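Local coordinates for protein metalloprotease stcE (Escherichia coli, PDB 4DNY) that probably cleaves O-glycosylated mucin-type proteins as a secreted zinc metalloprotease of the metzincin type, aiding adhesion and immune evasion during enterohemorrhagic E. coli infection, at residues L37-A40 with S41-I45. Sequence-based numbering, arbitrary orientation.
Sequences LSDA and SGSSI
Carboxylate oxygen OD2 of D39 is gripped by two groups of one residue, S43, at the type I beta turn (D39 to G42) that leads into helix 43-49. S43 N donates to D39 OD2 over 3.1 Å, on the anti side of that oxygen, tilted out of the carboxylate plane, while S43 OG donates to D39 OD2 over 2.9 Å from above the plane, and both arrive at the same face. Serine suits this place: its short hydroxyl, beside its own backbone N, lets both bond one oxygen. A weak third bond, bent to 130°, comes from S41 N. Aspartate suits because its short side chain, with CG anti to the backbone N (chi1 -175°), can reach across its own turn toward the helix start, where its negative charge probably offsets the positive end of the dipole. The turn is closed by G42 N donating to D39 O at 2.9 Å. G42, the N-cap residue, adopts a positive phi of 59°, easy for glycine. L37 and I45, branched aliphatics suited to burial, pack at about a right angle, and both touch I57 of strand 54-60. Methyl CD2 of L37 lies 3.7 Å from CG1 of I45.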
ATOM      1  N   LEU A  37       4.584   6.159   6.693  1.00 14.94           N
ATOM      2  CA  LEU A  37       3.407   5.389   6.339  1.00 14.55           C
ATOM      3  C   LEU A  37       2.343   5.331   7.432  1.00 17.16           C
ATOM      4  O   LEU A  37       1.205   4.938   7.175  1.00 17.49           O
ATOM      5  CB  LEU A  37       3.784   3.958   5.881  1.00 14.51           C
ATOM      6  CG  LEU A  37       4.720   3.871   4.655  1.00 13.29           C
ATOM      7  CD1 LEU A  37       5.059   2.408   4.449  1.00 13.28           C
ATOM      8  CD2 LEU A  37       4.049   4.478   3.425  1.00 14.95           C
ATOM      9  N   SER A  38       2.715   5.719   8.636  1.00 18.81           N
ATOM     10  CA  SER A  38       1.787   5.746   9.755  1.00 21.82           C
ATOM     11  C   SER A  38       0.812   6.944   9.670  1.00 22.24           C
ATOM     12  O   SER A  38      -0.182   6.985  10.398  1.00 24.28           O
ATOM     13  CB  SER A  38       2.606   5.781  11.028  1.00 24.06           C
ATOM     14  OG  SER A  38       3.420   6.991  11.022  1.00 32.03           O
ATOM     15  N   ASP A  39       1.041   7.840   8.717  1.00 21.40           N
ATOM     16  CA  ASP A  39       0.131   8.991   8.489  1.00 22.33           C
ATOM     17  C   ASP A  39      -1.292   8.519   8.244  1.00 22.90           C
ATOM     18  O   ASP A  39      -1.545   7.769   7.326  1.00 20.55           O
ATOM     19  CB  ASP A  39       0.616   9.871   7.311  1.00 21.51           C
ATOM     20  CG  ASP A  39      -0.228  11.131   7.127  1.00 25.26           C
ATOM     21  OD1 ASP A  39      -0.068  12.101   7.885  1.00 33.50           O
ATOM     22  OD2 ASP A  39      -1.091  11.182   6.247  1.00 31.11           O
ATOM     23  N   ALA A  40      -2.258   9.037   9.023  1.00 24.76           N
ATOM     24  CA  ALA A  40      -3.629   8.556   8.938  1.00 26.26           C
ATOM     25  C   ALA A  40      -4.253   8.778   7.578  1.00 25.10           C
ATOM     26  O   ALA A  40      -5.189   8.082   7.183  1.00 25.97           O
ATOM     27  CB  ALA A  40      -4.500   9.278  10.024  1.00 28.52           C
ATOM     28  N   SER A  41      -3.762   9.762   6.882  1.00 25.39           N
ATOM     29  CA  SER A  41      -4.274  10.101   5.561  1.00 27.07           C
ATOM     30  C   SER A  41      -3.558   9.402   4.440  1.00 24.70           C
ATOM     31  O   SER A  41      -3.907   9.550   3.322  1.00 23.81           O
ATOM     32  CB  SER A  41      -4.025  11.564   5.270  1.00 28.98           C
ATOM     33  OG  SER A  41      -4.664  12.338   6.203  1.00 36.54           O
ATOM     34  N   GLY A  42      -2.526   8.637   4.774  1.00 22.36           N
ATOM     35  CA  GLY A  42      -1.718   7.992   3.742  1.00 20.47           C
ATOM     36  C   GLY A  42      -1.094   8.991   2.800  1.00 20.40           C
ATOM     37  O   GLY A  42      -1.013   8.773   1.600  1.00 19.28           O
ATOM     38  N   SER A  43      -0.694  10.154   3.324  1.00 20.98           N
ATOM     39  CA  SER A  43      -0.280  11.250   2.449  1.00 22.97           C
ATOM     40  C   SER A  43       0.905  10.931   1.533  1.00 21.32           C
ATOM     41  O   SER A  43       0.918  11.330   0.390  1.00 22.21           O
ATOM     42  CB  SER A  43       0.015  12.514   3.288  1.00 24.40           C
ATOM     43  OG  SER A  43      -1.182  12.915   3.923  1.00 36.24           O
ATOM     44  N   SER A  44       1.913  10.189   2.021  1.00 21.27           N
ATOM     45  CA  SER A  44       3.084   9.930   1.195  1.00 20.38           C
ATOM     46  C   SER A  44       2.780   8.967   0.089  1.00 18.67           C
ATOM     47  O   SER A  44       3.244   9.144  -1.007  1.00 19.53           O
ATOM     48  CB  SER A  44       4.321   9.437   2.017  1.00 20.23           C
ATOM     49  OG  SER A  44       4.094   8.191   2.598  1.00 21.01           O
ATOM     50  N   ILE A  45       1.962   7.951   0.374  1.00 17.89           N
ATOM     51  CA  ILE A  45       1.520   7.015  -0.677  1.00 17.59           C
ATOM     52  C   ILE A  45       0.748   7.810  -1.714  1.00 19.23           C
ATOM     53  O   ILE A  45       0.953   7.659  -2.914  1.00 18.89           O
ATOM     54  CB  ILE A  45       0.624   5.888  -0.085  1.00 18.00           C
ATOM     55  CG1 ILE A  45       1.447   4.927   0.838  1.00 16.07           C
ATOM     56  CG2 ILE A  45      -0.018   5.056  -1.246  1.00 16.36           C
ATOM     57  CD1 ILE A  45       0.621   3.817   1.424  1.00 16.11           C
TER